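Serine protease inhibitor 4, isoform B (Drosophila melanogaster, PDB 4P0F) probably inhibits serine-type and cysteine-type endopeptidases as a serpin and is captured here in its cleaved form. Local coordinates at residues A[103-108]-A[303-308]; A[295-300]-A[310-315]; A[73-78]-A[114-119]. All coordinates share one frame; numbering follows the deposited sequence.

Interaction 1: residues A[103-108]-A[303-308]; sequences YQLRQE and KMLQSP
Leu105 and Leu305 face each other in a single antiparallel beta bridge, a non-hydrogen-bonded pair whose CA atoms lie 4.4 Å apart. The flanking residues supply its bonds: Gln306 N donates to Gln104 O at 3.0 Å and Arg106 N to Met304 O at 2.9 Å. The tight part lies on the inner side, where Leu105 CD2 touches Leu305 CD2 at 3.7 Å. Leucine suits position 305, where it also packs on Leu163 and Leu311 and so anchors the loop to the strands beneath. Arg106 grips with its aliphatic part, its CG lying 3.2 Å from Leu305 O. A bend at chi3 (70°) sets NE, and the guanidinium continues to Gly302 O, a partner that suits a long, flexible donor near solvent. The outer side is looser: the side chains of Gln104 and Gln306, both exposed, cross there with their amide planes 51° apart. At the Tyr103 end, where the hydroxyl binds Glu309, a water accepts from both Gln104 N and Ser307 N, bridging the diverging backbones. Beside it Ser307 CB lies in the plane of the Tyr103 ring, at its edge, 3.9 Å from CE2.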
loop_
_atom_site.group_PDB
_atom_site.type_symbol
_atom_site.label_atom_id
_atom_site.label_comp_id
_atom_site.label_asym_id
_atom_site.label_seq_id
_atom_site.Cartn_x
_atom_site.Cartn_y
_atom_site.Cartn_z
ATOM N N TYR A 103 -14.058 11.824 -24.407
ATOM C CA TYR A 103 -12.870 11.077 -24.808
ATOM C C TYR A 103 -13.124 9.577 -24.717
ATOM O O TYR A 103 -13.759 9.102 -23.783
ATOM C CB TYR A 103 -11.664 11.477 -23.949
ATOM C CG TYR A 103 -11.147 12.844 -24.310
ATOM C CD1 TYR A 103 -11.702 13.983 -23.757
ATOM C CD2 TYR A 103 -10.124 13.004 -25.246
ATOM C CE1 TYR A 103 -11.251 15.243 -24.105
ATOM C CE2 TYR A 103 -9.663 14.255 -25.581
ATOM C CZ TYR A 103 -10.227 15.372 -25.005
ATOM O OH TYR A 103 -9.789 16.632 -25.340
ATOM N N GLN A 104 -12.655 8.849 -25.723
ATOM C CA GLN A 104 -12.804 7.402 -25.778
ATOM C C GLN A 104 -11.464 6.732 -25.509
ATOM O O GLN A 104 -10.434 7.155 -26.034
ATOM C CB GLN A 104 -13.332 6.967 -27.141
ATOM C CG GLN A 104 -14.642 7.628 -27.528
ATOM C CD GLN A 104 -15.259 6.996 -28.748
ATOM O OE1 GLN A 104 -15.119 7.500 -29.866
ATOM N NE2 GLN A 104 -15.944 5.878 -28.546
ATOM N N LEU A 105 -11.490 5.690 -24.693
ATOM C CA LEU A 105 -10.310 4.869 -24.470
ATOM C C LEU A 105 -9.978 4.087 -25.726
ATOM O O LEU A 105 -10.866 3.746 -26.499
ATOM C CB LEU A 105 -10.538 3.900 -23.318
ATOM C CG LEU A 105 -10.881 4.494 -21.954
ATOM C CD1 LEU A 105 -10.956 3.391 -20.923
ATOM C CD2 LEU A 105 -9.873 5.543 -21.533
ATOM N N ARG A 106 -8.698 3.802 -25.939
ATOM C CA ARG A 106 -8.313 2.884 -26.997
ATOM C C ARG A 106 -8.781 1.485 -26.626
ATOM O O ARG A 106 -8.838 1.143 -25.451
ATOM C CB ARG A 106 -6.803 2.920 -27.226
ATOM C CG ARG A 106 -6.340 4.262 -27.752
ATOM C CD ARG A 106 -4.911 4.243 -28.241
ATOM N NE ARG A 106 -4.744 3.483 -29.476
ATOM C CZ ARG A 106 -3.598 3.387 -30.147
ATOM N NH1 ARG A 106 -2.512 4.018 -29.717
ATOM N NH2 ARG A 106 -3.537 2.666 -31.258
ATOM N N GLN A 107 -9.114 0.684 -27.633
ATOM C CA GLN A 107 -9.721 -0.624 -27.394
ATOM C C GLN A 107 -8.852 -1.552 -26.536
ATOM O O GLN A 107 -9.351 -2.154 -25.586
ATOM C CB GLN A 107 -10.043 -1.310 -28.724
ATOM C CG GLN A 107 -10.817 -2.611 -28.561
ATOM C CD GLN A 107 -11.108 -3.293 -29.886
ATOM O OE1 GLN A 107 -11.131 -2.656 -30.941
ATOM N NE2 GLN A 107 -11.325 -4.601 -29.838
ATOM N N GLU A 108 -7.565 -1.674 -26.844
ATOM C CA GLU A 108 -6.719 -2.613 -26.105
ATOM C C GLU A 108 -6.561 -2.204 -24.636
ATOM O O GLU A 108 -6.635 -3.047 -23.743
ATOM C CB GLU A 108 -5.347 -2.743 -26.768
ATOM C CG GLU A 108 -4.390 -3.713 -26.067
ATOM C CD GLU A 108 -4.836 -5.169 -26.149
ATOM O OE1 GLU A 108 -5.861 -5.455 -26.803
ATOM O OE2 GLU A 108 -4.153 -6.035 -25.562
ATOM N N LYS A 303 -1.178 5.235 -25.823
ATOM C CA LYS A 303 -2.023 4.061 -25.937
ATOM C C LYS A 303 -3.242 4.126 -25.013
ATOM O O LYS A 303 -4.022 3.182 -24.965
ATOM C CB LYS A 303 -1.205 2.798 -25.681
ATOM C CG LYS A 303 -0.468 2.342 -26.950
ATOM C CD LYS A 303 0.648 1.343 -26.655
ATOM C CE LYS A 303 0.145 -0.084 -26.564
ATOM N NZ LYS A 303 1.256 -1.036 -26.252
ATOM N N MET A 304 -3.428 5.254 -24.331
ATOM C CA MET A 304 -4.582 5.430 -23.452
ATOM C C MET A 304 -5.858 5.828 -24.200
ATOM O O MET A 304 -6.881 5.168 -24.070
ATOM C CB MET A 304 -4.276 6.480 -22.385
ATOM C CG MET A 304 -3.327 5.980 -21.331
ATOM S SD MET A 304 -3.036 7.199 -20.038
ATOM C CE MET A 304 -2.392 6.135 -18.729
ATOM N N LEU A 305 -5.779 6.897 -24.989
ATOM C CA LEU A 305 -6.958 7.484 -25.639
ATOM C C LEU A 305 -6.899 7.439 -27.165
ATOM O O LEU A 305 -5.823 7.460 -27.762
ATOM C CB LEU A 305 -7.109 8.940 -25.215
ATOM C CG LEU A 305 -7.215 9.246 -23.723
ATOM C CD1 LEU A 305 -7.308 10.749 -23.522
ATOM C CD2 LEU A 305 -8.404 8.547 -23.120
ATOM N N GLN A 306 -8.057 7.426 -27.813
ATOM C CA GLN A 306 -8.071 7.489 -29.265
ATOM C C GLN A 306 -7.502 8.831 -29.742
ATOM O O GLN A 306 -6.894 8.921 -30.802
ATOM C CB GLN A 306 -9.490 7.271 -29.794
ATOM C CG GLN A 306 -10.033 5.905 -29.412
ATOM C CD GLN A 306 -11.372 5.593 -30.037
ATOM O OE1 GLN A 306 -12.013 6.460 -30.628
ATOM N NE2 GLN A 306 -11.805 4.346 -29.906
ATOM N N SER A 307 -7.707 9.870 -28.942
ATOM C CA SER A 307 -7.179 11.197 -29.235
ATOM C C SER A 307 -5.666 11.221 -29.337
ATOM O O SER A 307 -4.995 10.615 -28.503
ATOM C CB SER A 307 -7.613 12.174 -28.141
ATOM O OG SER A 307 -6.909 13.396 -28.267
ATOM N N PRO A 308 -5.117 11.957 -30.317
ATOM C CA PRO A 308 -3.654 12.023 -30.404
ATOM C C PRO A 308 -3.000 13.029 -29.441
ATOM O O PRO A 308 -1.775 13.177 -29.478
ATOM C CB PRO A 308 -3.416 12.432 -31.859
ATOM C CG PRO A 308 -4.597 13.219 -32.219
ATOM C CD PRO A 308 -5.760 12.623 -31.468
HETATM O O HOH W 1 -10.453 10.148 -27.435
#

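Interaction 2: residues A[295-300]-A[310-315]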
loop_
_atom_site.group_PDB
_atom_site.type_symbol
_atom_site.label_atom_id
_atom_site.label_comp_id
_atom_site.label_asym_id
_atom_site.label_seq_id
_atom_site.Cartn_x
_atom_site.Cartn_y
_atom_site.Cartn_z
ATOM N N PHE A 295 6.079 12.021 -15.692
ATOM C CA PHE A 295 5.638 13.346 -15.216
ATOM C C PHE A 295 6.108 14.488 -16.103
ATOM O O PHE A 295 5.707 15.639 -15.911
ATOM C CB PHE A 295 6.145 13.602 -13.793
ATOM C CG PHE A 295 5.897 12.473 -12.860
ATOM C CD1 PHE A 295 4.624 12.207 -12.404
ATOM C CD2 PHE A 295 6.946 11.670 -12.430
ATOM C CE1 PHE A 295 4.391 11.158 -11.543
ATOM C CE2 PHE A 295 6.724 10.631 -11.593
ATOM C CZ PHE A 295 5.452 10.369 -11.133
ATOM N N SER A 296 6.980 14.171 -17.054
ATOM C CA SER A 296 7.643 15.171 -17.872
ATOM C C SER A 296 6.899 15.447 -19.165
ATOM O O SER A 296 5.993 14.711 -19.558
ATOM C CB SER A 296 9.059 14.716 -18.215
ATOM O OG SER A 296 9.027 13.793 -19.291
ATOM N N ASP A 297 7.332 16.491 -19.859
ATOM C CA ASP A 297 6.749 16.810 -21.151
ATOM C C ASP A 297 7.230 15.861 -22.247
ATOM O O ASP A 297 6.832 15.995 -23.406
ATOM C CB ASP A 297 7.054 18.258 -21.520
ATOM C CG ASP A 297 6.170 19.245 -20.777
ATOM O OD1 ASP A 297 5.034 18.876 -20.401
ATOM O OD2 ASP A 297 6.608 20.396 -20.577
ATOM N N GLN A 298 8.057 14.889 -21.870
ATOM C CA GLN A 298 8.458 13.830 -22.781
ATOM C C GLN A 298 7.666 12.541 -22.552
ATOM O O GLN A 298 7.931 11.529 -23.198
ATOM C CB GLN A 298 9.953 13.547 -22.645
ATOM C CG GLN A 298 10.842 14.687 -23.119
ATOM C CD GLN A 298 10.851 15.873 -22.173
ATOM O OE1 GLN A 298 11.063 15.723 -20.969
ATOM N NE2 GLN A 298 10.620 17.063 -22.716
ATOM N N ALA A 299 6.689 12.579 -21.652
ATOM C CA ALA A 299 5.910 11.388 -21.331
ATOM C C ALA A 299 5.214 10.829 -22.561
ATOM O O ALA A 299 4.745 11.580 -23.418
ATOM C CB ALA A 299 4.881 11.695 -20.260
ATOM N N GLU A 300 5.125 9.505 -22.615
ATOM C CA GLU A 300 4.529 8.793 -23.735
ATOM C C GLU A 300 3.373 7.921 -23.268
ATOM O O GLU A 300 3.584 6.814 -22.772
ATOM C CB GLU A 300 5.593 7.947 -24.430
ATOM C CG GLU A 300 6.686 8.803 -25.077
ATOM C CD GLU A 300 8.106 8.502 -24.644
ATOM O OE1 GLU A 300 8.321 7.934 -23.558
ATOM O OE2 GLU A 300 9.030 8.856 -25.419
ATOM N N PRO A 310 -0.947 14.516 -26.732
ATOM C CA PRO A 310 0.046 13.983 -25.796
ATOM C C PRO A 310 -0.384 14.169 -24.341
ATOM O O PRO A 310 -0.960 15.207 -23.996
ATOM C CB PRO A 310 1.298 14.805 -26.111
ATOM C CG PRO A 310 1.115 15.255 -27.493
ATOM C CD PRO A 310 -0.347 15.487 -27.663
ATOM N N LEU A 311 -0.094 13.166 -23.511
ATOM C CA LEU A 311 -0.526 13.139 -22.114
ATOM C C LEU A 311 0.661 13.011 -21.177
ATOM O O LEU A 311 1.723 12.528 -21.575
ATOM C CB LEU A 311 -1.480 11.964 -21.854
ATOM C CG LEU A 311 -2.686 11.810 -22.790
ATOM C CD1 LEU A 311 -3.456 10.541 -22.435
ATOM C CD2 LEU A 311 -3.586 13.023 -22.718
ATOM N N LYS A 312 0.470 13.428 -19.928
ATOM C CA LYS A 312 1.439 13.164 -18.870
ATOM C C LYS A 312 0.733 13.020 -17.520
ATOM O O LYS A 312 -0.425 13.382 -17.363
ATOM C CB LYS A 312 2.493 14.271 -18.804
ATOM C CG LYS A 312 1.982 15.589 -18.283
ATOM C CD LYS A 312 3.070 16.647 -18.323
ATOM C CE LYS A 312 2.558 17.983 -17.818
ATOM N NZ LYS A 312 3.646 19.004 -17.809
ATOM N N VAL A 313 1.440 12.475 -16.541
ATOM C CA VAL A 313 0.889 12.327 -15.200
ATOM C C VAL A 313 1.091 13.613 -14.404
ATOM O O VAL A 313 2.212 14.113 -14.311
ATOM C CB VAL A 313 1.549 11.135 -14.472
ATOM C CG1 VAL A 313 1.094 11.052 -13.030
ATOM C CG2 VAL A 313 1.241 9.840 -15.205
ATOM N N SER A 314 0.010 14.148 -13.835
ATOM C CA SER A 314 0.085 15.375 -13.039
ATOM C C SER A 314 0.119 15.125 -11.536
ATOM O O SER A 314 0.540 15.994 -10.778
ATOM C CB SER A 314 -1.103 16.283 -13.353
ATOM O OG SER A 314 -2.309 15.547 -13.283
ATOM N N ALA A 315 -0.368 13.967 -11.102
ATOM C CA ALA A 315 -0.334 13.635 -9.681
ATOM C C ALA A 315 -0.497 12.147 -9.444
ATOM O O ALA A 315 -1.208 11.464 -10.177
ATOM C CB ALA A 315 -1.419 14.399 -8.936
HETATM O O HOH W 2 3.506 16.302 -14.353
HETATM O O HOH W 3 5.983 18.300 -16.295
HETATM O O HOH W 4 1.834 11.192 -24.296
#
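Lys312 reaches across to Asp297 with a side chain whose shape is set at its root. Its CG sits between the backbone N and the carbonyl carbon (chi1 71°), and the chain beyond is fully extended. CB lies near Ser296 O, CD passes 3.7 Å from Phe295 O, and NZ forms a salt bridge with Asp297 OD1 at 2.9 Å, approaching from above the carboxylate plane. A long lysine suits this place, since its methylenes line the turn while its amine meets the charge at the exposed outer end. Asp297 belongs to the type I turn from Ser296 to Ala299, where Ser296 OG, also hydrogen-bonded to Arg293 O, accepts from Gln298 N in an ST turn. Ala299, small enough to sit close to the strand, puts CB 3.5 Å from Leu311 O. The Phe295 side chain runs beside Val313, pointing the same way. Val313 CG1, anti to the backbone N (chi1 174°), comes 3.6 Å from Phe295 CE1. One water links Phe295 O to Lys312 NZ, another Ala299 O to Leu311 N. Between these segments the turn thus meets strand 311-324 through side chains and water, the Asp297 and Lys312 charges probably balancing each other toward solvent, while Lys342 NZ binds the carbonyls of Asp297 and Ala299.

Interaction 3: residues A[73-78]-A[114-119]; sequences QIAHSF and SKQFLS
Gln116 lies against Ala75 and His76, and its side chain can be followed outward atom by atom. CB rests 3.6 Å from Ala75 CB and equally near Ala75 O, a closeness that the small methyl of alanine permits on this face of the helix. CG remains over the same methyl, 3.7 Å from Ala75 CB. The chain bends at chi2 (-62°), where CD leaves the line of the first carbons, and the amide oxygen OE1 ends 3.5 Å from His76 CA. There it also accepts a weak hydrogen bond from His76 ND1 at 3.4 Å, lying near the imidazole plane at the ring's edge. Glutamine fits this boundary: its methylenes pack inward and its amide meets a polar ring on the solvent side.

Phe117 fills the buried side. Its CE1 touches Ala75 CA at 3.8 Å, while CE2 presses on Phe78 CG at 3.5 Å. The two phenyl planes are 28° apart, but the rings are slid past each other, with centroids 5.1 Å apart, so they hardly overlap. Phe78 in turn makes an edge-to-face pair with Phe10, and Met47 of helix 38-49 packs on Phe117, so bulky apolar rings suit this buried site between helices 38-49, 71-84 and 107-115. Leu118, with positive phi, then turns the chain away from the helix, and His79 ND1 bonds Gln116 O. This is the packing of helix 71-84 on the end of helix 107-115, which correspond to helices D and E of the serpin fold.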
loop_
_atom_site.group_PDB
_atom_site.type_symbol
_atom_site.label_atom_id
_atom_site.label_comp_id
_atom_site.label_asym_id
_atom_site.label_seq_id
_atom_site.Cartn_x
_atom_site.Cartn_y
_atom_site.Cartn_z
ATOM N N GLN A 73 0.839 -9.782 -20.887
ATOM C CA GLN A 73 1.416 -10.641 -19.853
ATOM C C GLN A 73 1.427 -9.921 -18.502
ATOM O O GLN A 73 1.170 -10.521 -17.458
ATOM C CB GLN A 73 2.825 -11.091 -20.250
ATOM C CG GLN A 73 2.835 -11.989 -21.477
ATOM C CD GLN A 73 4.216 -12.506 -21.829
ATOM O OE1 GLN A 73 5.222 -12.061 -21.276
ATOM N NE2 GLN A 73 4.269 -13.455 -22.757
ATOM N N ILE A 74 1.711 -8.625 -18.521
ATOM C CA ILE A 74 1.668 -7.829 -17.301
ATOM C C ILE A 74 0.257 -7.844 -16.723
ATOM O O ILE A 74 0.059 -8.098 -15.535
ATOM C CB ILE A 74 2.101 -6.375 -17.568
ATOM C CG1 ILE A 74 3.583 -6.315 -17.934
ATOM C CG2 ILE A 74 1.811 -5.477 -16.370
ATOM C CD1 ILE A 74 3.991 -4.967 -18.519
ATOM N N ALA A 75 -0.723 -7.569 -17.580
ATOM C CA ALA A 75 -2.108 -7.505 -17.154
ATOM C C ALA A 75 -2.532 -8.839 -16.554
ATOM O O ALA A 75 -3.184 -8.887 -15.503
ATOM C CB ALA A 75 -3.010 -7.134 -18.323
ATOM N N HIS A 76 -2.156 -9.923 -17.217
ATOM C CA HIS A 76 -2.529 -11.241 -16.738
ATOM C C HIS A 76 -1.937 -11.530 -15.358
ATOM O O HIS A 76 -2.561 -12.210 -14.546
ATOM C CB HIS A 76 -2.092 -12.318 -17.723
ATOM C CG HIS A 76 -2.665 -13.665 -17.413
ATOM N ND1 HIS A 76 -4.020 -13.915 -17.438
ATOM C CD2 HIS A 76 -2.073 -14.826 -17.048
ATOM C CE1 HIS A 76 -4.237 -15.178 -17.114
ATOM N NE2 HIS A 76 -3.073 -15.752 -16.873
ATOM N N SER A 77 -0.747 -11.007 -15.083
ATOM C CA SER A 77 -0.094 -11.293 -13.807
ATOM C C SER A 77 -0.878 -10.658 -12.659
ATOM O O SER A 77 -0.949 -11.223 -11.566
ATOM C CB SER A 77 1.367 -10.817 -13.806
ATOM O OG SER A 77 1.483 -9.408 -13.728
ATOM N N PHE A 78 -1.481 -9.499 -12.912
ATOM C CA PHE A 78 -2.313 -8.845 -11.909
ATOM C C PHE A 78 -3.668 -9.516 -11.805
ATOM O O PHE A 78 -4.230 -9.609 -10.712
ATOM C CB PHE A 78 -2.475 -7.351 -12.220
ATOM C CG PHE A 78 -1.275 -6.535 -11.829
ATOM C CD1 PHE A 78 -0.185 -6.443 -12.679
ATOM C CD2 PHE A 78 -1.210 -5.916 -10.600
ATOM C CE1 PHE A 78 0.934 -5.723 -12.318
ATOM C CE2 PHE A 78 -0.096 -5.187 -10.235
ATOM C CZ PHE A 78 0.978 -5.094 -11.097
ATOM N N SER A 114 -10.492 -3.843 -18.290
ATOM C CA SER A 114 -11.741 -4.490 -17.915
ATOM C C SER A 114 -11.569 -5.977 -17.607
ATOM O O SER A 114 -12.029 -6.450 -16.572
ATOM C CB SER A 114 -12.784 -4.319 -19.030
ATOM O OG SER A 114 -12.920 -2.956 -19.386
ATOM N N LYS A 115 -10.907 -6.713 -18.497
ATOM C CA LYS A 115 -10.856 -8.168 -18.394
ATOM C C LYS A 115 -9.800 -8.653 -17.403
ATOM O O LYS A 115 -10.009 -9.655 -16.726
ATOM C CB LYS A 115 -10.580 -8.800 -19.762
ATOM C CG LYS A 115 -11.694 -8.649 -20.779
ATOM C CD LYS A 115 -11.276 -9.260 -22.103
ATOM C CE LYS A 115 -12.430 -9.371 -23.076
ATOM N NZ LYS A 115 -11.975 -9.932 -24.378
ATOM N N GLN A 116 -8.669 -7.950 -17.325
ATOM C CA GLN A 116 -7.548 -8.416 -16.515
ATOM C C GLN A 116 -7.454 -7.692 -15.173
ATOM O O GLN A 116 -7.210 -8.329 -14.147
ATOM C CB GLN A 116 -6.242 -8.258 -17.295
ATOM C CG GLN A 116 -6.249 -8.975 -18.640
ATOM C CD GLN A 116 -6.408 -10.476 -18.508
ATOM O OE1 GLN A 116 -5.939 -11.080 -17.541
ATOM N NE2 GLN A 116 -7.071 -11.088 -19.482
ATOM N N PHE A 117 -7.639 -6.372 -15.171
ATOM C CA PHE A 117 -7.612 -5.609 -13.925
ATOM C C PHE A 117 -9.004 -5.485 -13.315
ATOM O O PHE A 117 -9.168 -4.896 -12.245
ATOM C CB PHE A 117 -7.007 -4.214 -14.139
ATOM C CG PHE A 117 -5.517 -4.212 -14.213
ATOM C CD1 PHE A 117 -4.867 -4.429 -15.422
ATOM C CD2 PHE A 117 -4.751 -4.001 -13.080
ATOM C CE1 PHE A 117 -3.493 -4.435 -15.496
ATOM C CE2 PHE A 117 -3.372 -3.999 -13.154
ATOM C CZ PHE A 117 -2.739 -4.219 -14.357
ATOM N N LEU A 118 -10.000 -6.047 -13.995
ATOM C CA LEU A 118 -11.359 -6.090 -13.473
ATOM C C LEU A 118 -11.825 -4.676 -13.142
ATOM O O LEU A 118 -12.602 -4.450 -12.214
ATOM C CB LEU A 118 -11.426 -7.003 -12.240
ATOM C CG LEU A 118 -10.926 -8.440 -12.453
ATOM C CD1 LEU A 118 -11.048 -9.233 -11.155
ATOM C CD2 LEU A 118 -11.686 -9.143 -13.572
ATOM N N SER A 119 -11.357 -3.729 -13.940
ATOM C CA SER A 119 -11.602 -2.319 -13.694
ATOM C C SER A 119 -12.953 -1.879 -14.206
ATOM O O SER A 119 -13.376 -2.271 -15.289
ATOM C CB SER A 119 -10.525 -1.468 -14.357
ATOM O OG SER A 119 -10.669 -0.102 -14.003
#

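Overall arrangement
From the N terminus, helix 71-84 opens interaction 3, which closes at the C-terminal end of helix 107-115, after strand 91-100. Before it closes, residues 103-108 open interaction 1, whose long loop returns only at 303-308; the two therefore cross and share helix 107-115. Interaction 2 runs from 295-300 to 310-315, so it crosses interaction 1 but follows interaction 3 in series. Leu311 touches both Met304 and Leu305, joining interactions 1 and 2. Interaction 3 ties two helices together, interaction 1 ties the start of helix 107-115 to the loop before strand 311-324, and interaction 2 folds that loop onto the strand. Strand 328-341, lying between 161-174 and 311-324, is consistent with the inserted reactive-centre loop of a cleaved serpin.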